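Local coordinates for putative alkaline phosphatase (PDB 4F1V), which binds phosphate with high affinity as a periplasmic solute-binding protein of the PstS family, and probably delivers it to an ABC transporter for import, at residues G7-Q12 and T189-V194; V20-F25 and R312-K317; N35-F40 and N295-Q300; V88-T93 and T316-A321; G147-F152 and I205-P210. All coordinates share one frame; numbering follows the deposited sequence. Where two conformers were deposited one is given.

Contact 1: residues G7-Q12 and T189-V194; sequences GATLPQ and TGSQGV. With PI (hydrogenphosphate ion), chain B.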
# COMPACT_ATOMS: atom_id res chain seq x y z
N GLY A 7 -2.78 -8.14 -7.46
CA GLY A 7 -1.57 -7.47 -7.01
C GLY A 7 -1.50 -7.40 -5.51
O GLY A 7 -1.63 -8.42 -4.80
N ALA A 8 -1.28 -6.18 -4.98
CA ALA A 8 -1.13 -5.92 -3.56
C ALA A 8 -2.08 -6.75 -2.70
O ALA A 8 -3.31 -6.74 -2.91
CB ALA A 8 -1.41 -4.44 -3.31
N THR A 9 -1.52 -7.39 -1.66
CA THR A 9 -2.33 -8.05 -0.66
C THR A 9 -2.82 -7.11 0.45
O THR A 9 -3.86 -7.39 1.06
CB THR A 9 -1.62 -9.28 -0.02
OG1 THR A 9 -0.52 -8.86 0.84
CG2 THR A 9 -1.17 -10.27 -1.06
N LEU A 10 -2.13 -5.98 0.69
CA LEU A 10 -2.53 -5.11 1.80
C LEU A 10 -4.03 -4.78 1.74
O LEU A 10 -4.69 -4.84 2.80
CB LEU A 10 -1.59 -3.90 1.87
CG LEU A 10 -1.98 -2.73 2.78
CD1 LEU A 10 -0.77 -2.02 3.31
CD2 LEU A 10 -2.91 -1.73 2.05
N PRO A 11 -4.58 -4.42 0.58
CA PRO A 11 -6.01 -4.05 0.45
C PRO A 11 -6.87 -5.13 -0.20
O PRO A 11 -7.97 -4.86 -0.66
CB PRO A 11 -5.98 -2.82 -0.46
CG PRO A 11 -4.91 -3.21 -1.46
CD PRO A 11 -3.89 -4.05 -0.68
N GLN A 12 -6.38 -6.37 -0.27
CA GLN A 12 -7.15 -7.35 -1.06
C GLN A 12 -8.55 -7.60 -0.48
O GLN A 12 -9.46 -7.83 -1.26
CB GLN A 12 -6.42 -8.70 -1.23
CG GLN A 12 -6.37 -9.48 0.10
CD GLN A 12 -5.56 -10.73 0.01
OE1 GLN A 12 -4.55 -10.80 -0.71
NE2 GLN A 12 -6.01 -11.76 0.70
N THR A 189 5.51 -15.02 3.02
CA THR A 189 5.01 -14.54 1.71
C THR A 189 3.56 -14.13 1.84
O THR A 189 2.73 -14.92 2.33
CB THR A 189 5.17 -15.64 0.66
OG1 THR A 189 6.53 -16.03 0.65
CG2 THR A 189 4.71 -15.21 -0.73
N GLY A 190 3.23 -12.93 1.40
CA GLY A 190 1.93 -12.36 1.50
C GLY A 190 1.65 -11.81 2.89
O GLY A 190 2.21 -12.19 3.90
N SER A 191 0.65 -10.91 2.97
CA SER A 191 0.20 -10.42 4.29
C SER A 191 -0.24 -11.58 5.20
O SER A 191 0.15 -11.65 6.36
CB SER A 191 -0.97 -9.43 4.14
OG SER A 191 -0.60 -8.21 3.51
N GLN A 192 -1.09 -12.45 4.64
CA GLN A 192 -1.57 -13.55 5.44
C GLN A 192 -0.47 -14.50 5.83
O GLN A 192 -0.44 -15.04 6.96
CB GLN A 192 -2.75 -14.23 4.66
CG GLN A 192 -3.94 -13.28 4.42
CD GLN A 192 -4.88 -13.77 3.34
OE1 GLN A 192 -4.56 -13.77 2.11
NE2 GLN A 192 -6.07 -14.30 3.75
N GLY A 193 0.43 -14.79 4.91
CA GLY A 193 1.56 -15.71 5.22
C GLY A 193 2.40 -15.14 6.38
O GLY A 193 2.85 -15.92 7.26
N VAL A 194 2.62 -13.84 6.41
CA VAL A 194 3.34 -13.22 7.54
C VAL A 194 2.51 -13.38 8.83
O VAL A 194 3.11 -13.71 9.88
CB VAL A 194 3.69 -11.76 7.24
CG1 VAL A 194 3.97 -11.01 8.54
CG2 VAL A 194 4.89 -11.67 6.29
P PI B . 1.64 -6.01 -0.68
O1 PI B . 2.41 -5.61 -1.94
O2 PI B . 1.13 -7.45 -0.78
O3 PI B . 2.52 -5.81 0.57
O4 PI B . 0.39 -5.10 -0.56

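Contact 2: residues V20-F25 and R312-K317; sequences VLTAGF and RDFFTK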
# COMPACT_ATOMS: atom_id res chain seq x y z
N VAL A 20 -17.66 -3.86 -4.37
CA VAL A 20 -16.63 -2.82 -4.51
C VAL A 20 -16.12 -2.75 -5.97
O VAL A 20 -16.03 -1.66 -6.52
CB VAL A 20 -15.50 -3.09 -3.50
CG1 VAL A 20 -14.22 -2.30 -3.81
CG2 VAL A 20 -15.97 -2.83 -2.09
N LEU A 21 -15.79 -3.90 -6.56
CA LEU A 21 -15.56 -3.99 -7.98
C LEU A 21 -16.93 -4.15 -8.66
O LEU A 21 -17.78 -4.89 -8.17
CB LEU A 21 -14.65 -5.11 -8.36
CG LEU A 21 -13.29 -5.15 -7.63
CD1 LEU A 21 -12.50 -6.34 -8.08
CD2 LEU A 21 -12.53 -3.85 -7.83
N THR A 22 -17.12 -3.48 -9.79
CA THR A 22 -18.39 -3.39 -10.48
C THR A 22 -18.53 -4.45 -11.58
O THR A 22 -17.74 -5.38 -11.68
CB THR A 22 -18.55 -1.93 -10.96
OG1 THR A 22 -17.39 -1.53 -11.67
CG2 THR A 22 -18.69 -0.96 -9.80
N ALA A 23 -19.58 -4.31 -12.41
CA ALA A 23 -19.92 -5.34 -13.37
C ALA A 23 -18.77 -5.60 -14.32
O ALA A 23 -18.09 -4.72 -14.79
CB ALA A 23 -21.15 -4.92 -14.19
N GLY A 24 -18.59 -6.91 -14.61
CA GLY A 24 -17.57 -7.33 -15.54
C GLY A 24 -16.25 -7.62 -14.92
O GLY A 24 -15.37 -8.18 -15.60
N PHE A 25 -16.01 -7.24 -13.65
CA PHE A 25 -14.73 -7.45 -12.97
C PHE A 25 -14.71 -8.82 -12.34
O PHE A 25 -15.55 -9.18 -11.52
CB PHE A 25 -14.49 -6.40 -11.89
CG PHE A 25 -13.95 -5.08 -12.38
CD1 PHE A 25 -14.70 -4.25 -13.23
CD2 PHE A 25 -12.73 -4.62 -11.97
CE1 PHE A 25 -14.22 -3.04 -13.64
CE2 PHE A 25 -12.22 -3.42 -12.40
CZ PHE A 25 -12.95 -2.61 -13.24
N ARG A 312 -14.64 2.35 -16.93
CA ARG A 312 -15.18 3.67 -16.56
C ARG A 312 -16.19 3.52 -15.42
O ARG A 312 -16.19 4.35 -14.48
CB ARG A 312 -15.85 4.36 -17.78
CG ARG A 312 -14.87 4.81 -18.84
CD ARG A 312 -15.52 5.47 -20.02
NE ARG A 312 -16.32 6.62 -19.62
CZ ARG A 312 -15.86 7.82 -19.30
NH1 ARG A 312 -14.53 8.11 -19.44
NH2 ARG A 312 -16.65 8.79 -18.82
N ASP A 313 -17.10 2.56 -15.48
CA ASP A 313 -18.11 2.42 -14.45
C ASP A 313 -17.50 2.12 -13.09
O ASP A 313 -18.03 2.57 -12.05
CB ASP A 313 -19.10 1.33 -14.86
CG ASP A 313 -19.98 1.70 -16.08
OD1 ASP A 313 -20.05 2.91 -16.39
OD2 ASP A 313 -20.60 0.78 -16.64
N PHE A 314 -16.39 1.38 -13.04
CA PHE A 314 -15.69 1.19 -11.76
C PHE A 314 -15.13 2.50 -11.21
O PHE A 314 -15.30 2.83 -10.02
CB PHE A 314 -14.57 0.17 -11.90
CG PHE A 314 -13.70 0.07 -10.66
CD1 PHE A 314 -14.26 -0.33 -9.44
CD2 PHE A 314 -12.36 0.43 -10.69
CE1 PHE A 314 -13.47 -0.34 -8.29
CE2 PHE A 314 -11.60 0.46 -9.54
CZ PHE A 314 -12.16 0.09 -8.32
N PHE A 315 -14.47 3.31 -12.05
CA PHE A 315 -13.99 4.59 -11.60
C PHE A 315 -15.14 5.48 -11.11
O PHE A 315 -14.98 6.22 -10.13
CB PHE A 315 -13.18 5.31 -12.71
CG PHE A 315 -11.71 4.91 -12.74
CD1 PHE A 315 -10.71 5.86 -12.41
CD2 PHE A 315 -11.28 3.64 -13.11
CE1 PHE A 315 -9.40 5.54 -12.43
CE2 PHE A 315 -9.94 3.29 -13.09
CZ PHE A 315 -9.00 4.25 -12.76
N THR A 316 -16.29 5.44 -11.80
CA THR A 316 -17.46 6.24 -11.43
C THR A 316 -17.89 5.89 -10.00
O THR A 316 -18.33 6.77 -9.25
CB THR A 316 -18.57 6.00 -12.43
OG1 THR A 316 -18.13 6.60 -13.66
CG2 THR A 316 -19.87 6.64 -12.03
N LYS A 317 -17.81 4.64 -9.61
CA LYS A 317 -18.10 4.21 -8.24
C LYS A 317 -17.00 4.56 -7.24
O LYS A 317 -17.25 5.19 -6.20
CB LYS A 317 -18.46 2.72 -8.21
CG LYS A 317 -18.86 2.29 -6.81
CD LYS A 317 -19.54 0.98 -6.71
CE LYS A 317 -20.34 0.78 -5.43
NZ LYS A 317 -20.95 -0.57 -5.45

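Contact 3: residues N35-F40 and N295-Q300; sequences NGKAAF and NLIFSQ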
# COMPACT_ATOMS: atom_id res chain seq x y z
N ASN A 35 4.37 -8.52 -8.06
CA ASN A 35 3.68 -9.38 -9.04
C ASN A 35 2.58 -8.61 -9.77
O ASN A 35 2.37 -8.83 -10.97
CB ASN A 35 3.13 -10.61 -8.35
CG ASN A 35 4.18 -11.62 -8.05
OD1 ASN A 35 5.08 -11.85 -8.88
ND2 ASN A 35 4.13 -12.26 -6.86
N GLY A 36 1.85 -7.74 -9.06
CA GLY A 36 0.80 -6.98 -9.72
C GLY A 36 1.36 -6.03 -10.81
O GLY A 36 0.81 -5.95 -11.92
N LYS A 37 2.43 -5.31 -10.46
CA LYS A 37 3.06 -4.44 -11.44
C LYS A 37 3.55 -5.24 -12.66
O LYS A 37 3.30 -4.87 -13.81
CB LYS A 37 4.21 -3.64 -10.82
CG LYS A 37 3.75 -2.61 -9.76
CD LYS A 37 4.85 -1.63 -9.40
CE LYS A 37 6.04 -2.20 -8.75
NZ LYS A 37 7.14 -1.22 -8.57
N ALA A 38 4.20 -6.36 -12.43
CA ALA A 38 4.74 -7.15 -13.57
C ALA A 38 3.57 -7.69 -14.42
O ALA A 38 3.66 -7.74 -15.65
CB ALA A 38 5.63 -8.28 -13.03
N ALA A 39 2.50 -8.14 -13.76
CA ALA A 39 1.33 -8.64 -14.48
C ALA A 39 0.81 -7.60 -15.47
O ALA A 39 0.55 -7.87 -16.64
CB ALA A 39 0.24 -9.03 -13.48
N PHE A 40 0.61 -6.37 -14.95
CA PHE A 40 0.07 -5.31 -15.81
C PHE A 40 1.07 -4.92 -16.91
O PHE A 40 0.71 -4.83 -18.08
CB PHE A 40 -0.32 -4.11 -14.93
CG PHE A 40 -0.87 -2.98 -15.80
CD1 PHE A 40 -2.23 -2.94 -16.08
CD2 PHE A 40 -0.07 -2.01 -16.34
CE1 PHE A 40 -2.79 -1.92 -16.87
CE2 PHE A 40 -0.58 -1.01 -17.14
CZ PHE A 40 -1.94 -0.97 -17.39
N ASN A 295 -2.58 1.97 -4.29
CA ASN A 295 -2.87 2.56 -5.60
C ASN A 295 -3.49 1.56 -6.57
O ASN A 295 -3.43 0.34 -6.40
CB ASN A 295 -1.58 3.14 -6.21
CG ASN A 295 -0.80 3.89 -5.15
OD1 ASN A 295 -1.35 4.79 -4.48
ND2 ASN A 295 0.44 3.56 -5.00
N LEU A 296 -4.09 2.15 -7.63
CA LEU A 296 -4.59 1.40 -8.81
C LEU A 296 -3.68 1.70 -10.01
O LEU A 296 -3.20 2.83 -10.17
CB LEU A 296 -5.98 1.89 -9.19
CG LEU A 296 -7.08 1.91 -8.11
CD1 LEU A 296 -8.40 2.42 -8.67
CD2 LEU A 296 -7.24 0.58 -7.45
N ILE A 297 -3.53 0.71 -10.88
CA ILE A 297 -2.87 0.87 -12.17
C ILE A 297 -3.81 0.28 -13.23
O ILE A 297 -4.19 -0.89 -13.16
CB ILE A 297 -1.52 0.14 -12.20
CG1 ILE A 297 -0.58 0.68 -11.10
CG2 ILE A 297 -0.85 0.28 -13.59
CD1 ILE A 297 0.62 -0.25 -10.86
N PHE A 298 -4.22 1.14 -14.18
CA PHE A 298 -5.14 0.81 -15.27
C PHE A 298 -4.52 1.30 -16.61
O PHE A 298 -3.53 2.02 -16.62
CB PHE A 298 -6.51 1.48 -15.07
CG PHE A 298 -7.44 0.75 -14.11
CD1 PHE A 298 -7.29 0.82 -12.73
CD2 PHE A 298 -8.45 -0.05 -14.63
CE1 PHE A 298 -8.16 0.11 -11.88
CE2 PHE A 298 -9.28 -0.77 -13.79
CZ PHE A 298 -9.15 -0.68 -12.44
N SER A 299 -5.18 0.91 -17.71
CA SER A 299 -4.92 1.57 -19.02
C SER A 299 -5.93 2.67 -19.25
O SER A 299 -7.11 2.54 -18.88
CB SER A 299 -5.03 0.49 -20.11
OG SER A 299 -4.63 1.06 -21.37
N GLN A 300 -5.48 3.72 -19.96
CA GLN A 300 -6.45 4.69 -20.46
C GLN A 300 -7.37 4.07 -21.54
O GLN A 300 -8.49 4.48 -21.70
CB GLN A 300 -5.77 5.90 -21.05
CG GLN A 300 -6.71 7.01 -21.46
CD GLN A 300 -6.03 8.22 -22.07
OE1 GLN A 300 -4.80 8.36 -22.08
NE2 GLN A 300 -6.86 9.13 -22.56

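Contact 4: residues V88-T93 and T316-A321; sequences VPSVGT and TKHYGA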
# COMPACT_ATOMS: atom_id res chain seq x y z
N VAL A 88 -3.16 5.76 -9.88
CA VAL A 88 -3.90 6.70 -9.02
C VAL A 88 -4.02 6.09 -7.63
O VAL A 88 -4.19 4.89 -7.47
CB VAL A 88 -5.31 7.02 -9.52
CG1 VAL A 88 -5.29 8.01 -10.67
CG2 VAL A 88 -6.10 5.75 -9.93
N PRO A 89 -3.99 6.94 -6.58
CA PRO A 89 -4.31 6.42 -5.21
C PRO A 89 -5.69 5.84 -5.18
O PRO A 89 -6.63 6.41 -5.76
CB PRO A 89 -4.22 7.68 -4.35
CG PRO A 89 -3.18 8.46 -5.08
CD PRO A 89 -3.62 8.34 -6.54
N SER A 90 -5.82 4.76 -4.40
CA SER A 90 -7.10 4.14 -4.10
C SER A 90 -7.66 4.57 -2.75
O SER A 90 -8.75 5.11 -2.66
CB SER A 90 -6.92 2.62 -4.17
OG SER A 90 -8.16 1.99 -3.86
N VAL A 91 -6.86 4.35 -1.69
CA VAL A 91 -7.20 4.68 -0.32
C VAL A 91 -5.89 5.02 0.44
O VAL A 91 -4.83 4.66 0.04
CB VAL A 91 -7.95 3.53 0.43
CG1 VAL A 91 -9.18 3.08 -0.36
CG2 VAL A 91 -7.02 2.32 0.66
N GLY A 92 -6.09 5.73 1.60
CA GLY A 92 -4.98 5.86 2.55
C GLY A 92 -4.93 4.72 3.54
O GLY A 92 -5.98 4.08 3.81
N THR A 93 -3.78 4.49 4.12
CA THR A 93 -3.59 3.40 5.07
C THR A 93 -2.51 3.71 6.08
O THR A 93 -1.48 4.32 5.73
CB THR A 93 -3.22 2.06 4.30
OG1 THR A 93 -3.26 0.97 5.20
CG2 THR A 93 -1.93 2.12 3.53
N THR A 316 -16.29 5.44 -11.80
CA THR A 316 -17.46 6.24 -11.43
C THR A 316 -17.89 5.89 -10.00
O THR A 316 -18.33 6.77 -9.25
CB THR A 316 -18.57 6.00 -12.43
OG1 THR A 316 -18.13 6.60 -13.66
CG2 THR A 316 -19.87 6.64 -12.03
N LYS A 317 -17.81 4.64 -9.61
CA LYS A 317 -18.10 4.21 -8.24
C LYS A 317 -17.00 4.56 -7.24
O LYS A 317 -17.25 5.19 -6.20
CB LYS A 317 -18.46 2.72 -8.21
CG LYS A 317 -18.86 2.29 -6.81
CD LYS A 317 -19.54 0.98 -6.71
CE LYS A 317 -20.34 0.78 -5.43
NZ LYS A 317 -20.95 -0.57 -5.45
N HIS A 318 -15.79 4.10 -7.52
CA HIS A 318 -14.70 4.21 -6.56
C HIS A 318 -14.33 5.64 -6.25
O HIS A 318 -13.83 5.96 -5.15
CB HIS A 318 -13.49 3.40 -7.07
CG HIS A 318 -12.56 2.96 -5.96
ND1 HIS A 318 -12.98 2.16 -4.94
CD2 HIS A 318 -11.23 3.25 -5.78
CE1 HIS A 318 -11.94 1.93 -4.17
NE2 HIS A 318 -10.84 2.56 -4.64
N TYR A 319 -14.53 6.54 -7.23
CA TYR A 319 -14.26 7.96 -7.07
C TYR A 319 -15.51 8.80 -7.12
O TYR A 319 -15.45 10.00 -7.36
CB TYR A 319 -13.20 8.43 -8.11
CG TYR A 319 -11.92 7.65 -7.96
CD1 TYR A 319 -11.63 6.57 -8.79
CD2 TYR A 319 -11.00 7.92 -6.94
CE1 TYR A 319 -10.46 5.80 -8.63
CE2 TYR A 319 -9.85 7.20 -6.76
CZ TYR A 319 -9.58 6.11 -7.60
OH TYR A 319 -8.49 5.35 -7.42
N GLY A 320 -16.66 8.19 -6.87
CA GLY A 320 -17.92 8.97 -6.90
C GLY A 320 -18.16 9.79 -5.65
O GLY A 320 -17.76 9.41 -4.55
N ALA A 321 -18.86 10.91 -5.88
CA ALA A 321 -19.37 11.66 -4.76
C ALA A 321 -20.41 10.92 -3.98
O ALA A 321 -20.48 11.02 -2.76
CB ALA A 321 -19.87 13.05 -5.21
O HOH W 1 -11.35 5.59 -3.28
O HOH W 2 -11.30 6.20 -3.50

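Contact 5: residues G147-F152 and I205-P210; sequences GTTELF and ITYMSP. With PI (hydrogenphosphate ion), chain B.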
# COMPACT_ATOMS: atom_id res chain seq x y z
N GLY A 147 4.56 -3.93 -1.52
CA GLY A 147 4.23 -2.54 -1.29
C GLY A 147 4.12 -2.19 0.19
O GLY A 147 4.42 -1.03 0.57
N THR A 148 3.70 -3.10 1.04
CA THR A 148 3.74 -2.87 2.48
C THR A 148 5.18 -2.59 2.91
O THR A 148 5.48 -1.65 3.69
CB THR A 148 3.18 -4.03 3.29
OG1 THR A 148 1.88 -4.41 2.79
CG2 THR A 148 3.00 -3.63 4.76
N THR A 149 6.12 -3.38 2.39
CA THR A 149 7.55 -3.11 2.65
C THR A 149 7.92 -1.71 2.17
O THR A 149 8.66 -1.00 2.89
CB THR A 149 8.46 -4.15 1.98
OG1 THR A 149 8.16 -5.42 2.57
CG2 THR A 149 9.94 -3.80 2.16
N GLU A 150 7.50 -1.31 0.96
CA GLU A 150 7.85 0.03 0.48
C GLU A 150 7.30 1.10 1.45
O GLU A 150 8.02 2.03 1.83
CB GLU A 150 7.37 0.22 -0.95
CG GLU A 150 7.86 1.57 -1.54
CD GLU A 150 7.54 1.68 -3.03
OE1 GLU A 150 8.08 0.87 -3.81
OE2 GLU A 150 6.74 2.60 -3.41
N LEU A 151 6.02 1.00 1.83
CA LEU A 151 5.44 2.00 2.72
C LEU A 151 6.20 2.07 4.06
O LEU A 151 6.41 3.15 4.64
CB LEU A 151 3.96 1.70 2.99
CG LEU A 151 3.02 1.89 1.79
CD1 LEU A 151 1.62 1.49 2.19
CD2 LEU A 151 3.08 3.31 1.26
N PHE A 152 6.56 0.91 4.59
CA PHE A 152 7.25 0.83 5.90
C PHE A 152 8.70 1.35 5.83
O PHE A 152 9.13 2.08 6.71
CB PHE A 152 7.18 -0.62 6.39
CG PHE A 152 7.78 -0.84 7.78
CD1 PHE A 152 7.36 -0.12 8.88
CD2 PHE A 152 8.74 -1.80 7.97
CE1 PHE A 152 7.85 -0.32 10.15
CE2 PHE A 152 9.26 -2.04 9.25
CZ PHE A 152 8.83 -1.33 10.32
N ILE A 205 7.41 -10.22 15.87
CA ILE A 205 6.90 -8.88 15.58
C ILE A 205 7.04 -8.63 14.06
O ILE A 205 7.96 -9.15 13.44
CB ILE A 205 7.68 -7.78 16.41
CG1 ILE A 205 7.02 -6.42 16.30
CG2 ILE A 205 9.16 -7.76 16.06
CD1 ILE A 205 7.45 -5.51 17.45
N THR A 206 6.17 -7.81 13.50
CA THR A 206 6.25 -7.49 12.06
C THR A 206 5.59 -6.13 11.80
O THR A 206 5.14 -5.45 12.72
CB THR A 206 5.60 -8.63 11.23
OG1 THR A 206 5.95 -8.50 9.85
CG2 THR A 206 4.11 -8.64 11.33
N TYR A 207 5.55 -5.80 10.49
CA TYR A 207 4.85 -4.65 9.95
C TYR A 207 3.76 -5.17 9.02
O TYR A 207 3.93 -6.21 8.38
CB TYR A 207 5.84 -3.70 9.21
CG TYR A 207 6.59 -4.39 8.09
CD1 TYR A 207 6.12 -4.37 6.79
CD2 TYR A 207 7.74 -5.13 8.37
CE1 TYR A 207 6.78 -5.05 5.76
CE2 TYR A 207 8.40 -5.80 7.34
CZ TYR A 207 7.94 -5.76 6.05
OH TYR A 207 8.58 -6.47 5.06
N MET A 208 2.61 -4.46 8.95
CA MET A 208 1.44 -5.13 8.36
C MET A 208 0.33 -4.17 7.97
O MET A 208 0.05 -3.17 8.65
CB MET A 208 0.87 -6.11 9.43
CG MET A 208 -0.26 -7.02 9.01
SD MET A 208 0.05 -8.02 7.53
CE MET A 208 1.52 -8.88 8.04
N SER A 209 -0.37 -4.55 6.90
CA SER A 209 -1.67 -3.99 6.58
C SER A 209 -2.55 -3.85 7.84
O SER A 209 -2.65 -4.83 8.60
CB SER A 209 -2.42 -4.94 5.61
OG SER A 209 -3.73 -4.57 5.45
N PRO A 210 -3.24 -2.73 8.03
CA PRO A 210 -4.08 -2.62 9.22
C PRO A 210 -5.28 -3.53 9.15
O PRO A 210 -5.87 -3.84 10.20
CB PRO A 210 -4.44 -1.13 9.24
CG PRO A 210 -4.40 -0.74 7.77
CD PRO A 210 -3.23 -1.50 7.22
P PI B . 1.64 -6.01 -0.68
O1 PI B . 2.41 -5.61 -1.94
O2 PI B . 1.13 -7.45 -0.78
O3 PI B . 2.52 -5.81 0.57
O4 PI B . 0.39 -5.10 -0.56
O HOH W 3 0.72 -6.11 4.71

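Contact 1: residues G7-Q12 and T189-V194
Thr9 and Gln12 make the polar reach from residues 7-12 to the start of helix 190-198, with the phosphate beside them. Gly7 closes strand 5-7, and Ala8 then turns its methyl to the anion, CB standing 3.4 Å from phosphate O4. Thr9 comes next and does two jobs at once. Its OG1 sits between the backbone N and the carbonyl carbon (chi1 71°), where it gives its proton to phosphate O2 at 2.7 Å and accepts one from Ser191 N at 3.2 Å. Ser191 OG lies 2.7 Å from that same Thr9 OG1, and Thr9 N adds a second bond to O2. An alanine here would probably leave Ser191 N without its acceptor and phosphate O2 with one bond fewer. Leu10 N donates to phosphate O4 at 2.9 Å, and a type I turn from Thr9 to Gln12 brings the chain round into helix 12-15. Both glutamines have two conformers; in one pairing Gln12 NE2 donates to Gln192 OE1 at 2.9 Å, from above the carbonyl plane, with the amides 89° apart. In this venus-flytrap protein the contact spans the cleft: Leu10 and Pro11 rest on Thr294 of strand 291-299 in the five-stranded sheet, while Thr9 and Ser191 both touch Arg142, another phosphate ligand, on strand 138-142 of the other sheet.

Contact 2: residues V20-F25 and R312-K317
Phe314 is met by Val20, Leu21, Thr22 and Phe25 of the loop 20-25. With CG anti to its backbone N (chi1 172°), Phe314 leaves helix 305-318 and runs into the bend of the loop. The Phe25 side chain crosses that of Phe314 at about a right angle, while the ring planes are inclined at 48°, an oblique pair with centroids 5.2 Å apart; the closest touch is Phe25 CZ on Phe314 CB at 3.5 Å. Thr22 also crosses Phe314 at about a right angle, and its OG1 comes within 3.2 Å of Phe314 CA. Val20 O lies in the plane of the Phe314 ring at its edge, 3.4 Å from CE1, and Leu21 CD2 meets the same CE1 at 3.7 Å. An alanine at Phe314 would keep CB against Phe25 and Thr22, but would probably open a gap beside Leu21 and take the ring edge away from Val20 O. Lys317 and Thr22 slide past each other in opposite directions, the lysine CD 3.7 Å from Thr22 CG2, while Lys317 NZ goes on to bond Gly19 O. The joint is van der Waals packing in which a hydroxyl and a carbonyl oxygen lie against the phenylalanine: Val20 O has a hydrogen bond from Asn325, whereas the buried Thr22 N has no partner in the model.

Contact 3: residues N35-F40 and N295-Q300
Ile297 sets its CG2 methyl over one face of the Phe40 ring, a CH-pi contact with the carbon 3.8 Å from the ring centroid and displaced toward the CD2-CE2 rim. Phe40 CG is anti to the backbone N (chi1 179°), which brings CG out from helix 33-42 toward the strand. The far end of the ring, CZ, reaches the main chain itself, 3.5 Å from Phe298 O, and Ser299 N lies near the ring plane at the edge. One turn back on the helix, Lys37 brushes Ile297 more loosely, CG to CD1 at 4.1 Å. The second shell fixes these groups. The Lys37 chain is bent at chi3 (-65°), and its NZ, further out, makes a salt bridge with Glu70 and hydrogen bonds with Ser64 OG and Lys65 O. Ile297 is held by backbone pairing with Ala60, and Phe298 points away from the helix, where its ring stacks on Trp59. The axes of 35-40 and 295-299 run almost parallel (8°) and come within 9.8 Å. This is the helix-on-sheet layering of an alpha/beta lobe: helix 33-42 links the parallel strands 29-30 and 59-62 in a beta-alpha-beta crossover and packs across the sheet onto strand 291-299.

Contact 4: residues V88-T93 and T316-A321
His318, the last residue of helix 305-318, and Tyr319 just after it each plant a polar tip on strand 85-94. The tight part of the contact lies around the tyrosine hydroxyl. Tyr319 OH donates to Pro89 O at 2.7 Å, the oxygen lying in the plane of the phenol ring while the hydroxyl stands 35° out of the carbonyl plane. Val88 CG2 closes in on the same OH at 3.5 Å. Next to it Ser90 OG, anti to its own backbone N (chi1 179°), meets His318 NE2 at 2.8 Å, near the plane of the imidazole. Both ends of this pair are held further: Ser90 OG bonds Tyr15 OH, and His318 ND1 bonds Asn325, which together would fix the rotation of the ring. On the looser side the backbones are linked through water rather than directly. A water modelled at two neighbouring positions donates to both Ser90 O and His318 O; from its first position it is 2.7 Å from Ser90 O and 3.1 Å from His318 O. Either way it sits over one face of the imidazole, off toward the rim. The strand is irregular just here: Ser90 and Val91 both face Thr294 of strand 291-299, a classic beta bulge, and the helix end docks against it at the outermost strand of the five-stranded sheet.

Contact 5: residues G147-F152 and I205-P210
The first turn of helix 147-159 forms one wall of the phosphate site, a helix N-terminus aimed at an anion, and Thr148, Thr149 and Phe152 on it pack against Tyr207. Gly147 N donates to phosphate O1 at 2.8 Å, and Thr148 gives both its N and its OG1 to O3; the helix end would probably add a favourable field for the charge. Behind the site, Tyr207 has CG between its backbone N and carbonyl carbon (chi1 57°), which brings CG toward the helix. The Phe152 and Tyr207 planes are nearly parallel, 12° apart, but offset, with little of one ring above the other. What lies over the centre of the Phe152 ring is Tyr207 CB, a CH-pi contact of 3.6 Å to the centroid, while Phe152 CD2 comes 3.4 Å from Tyr207 CG. Thr148 CG2 touches the edge of the tyrosine ring. Tyr207 OH bonds Thr149 OG1 at 2.7 Å and also Arg142 N, so it ties the helix to strand 138-142, whose Arg142 itself binds phosphate. Ser209 OG bonds Leu10 O, and a water bridges the two segments, giving a proton to Thr148 OG1 at 2.8 Å and taking one from Ser209 N at 2.9 Å.

Overall arrangement
Contacts 1 and 5 lie nearest the middle of the molecule and meet at the phosphate: residues 7-12 and the start of helix 147-159 each give it N-H and hydroxyl groups, and Val194 packs on Met208. Contacts 2, 3 and 4 build the lobe of the five-stranded sheet. Contacts 2 and 4 share helix 305-318, while contact 3 uses strand 291-299, whose Leu296 N pairs with Val88 O of contact 4. Contacts 1, 3, 4 and 5 are buried; contact 2, its centre about 20 Å from the chain centre, is only partly so. Contacts 2 and 3 rest on aromatic packing, contact 1 is chiefly polar, contact 4 polar with a bridging water, and contact 5 combines both.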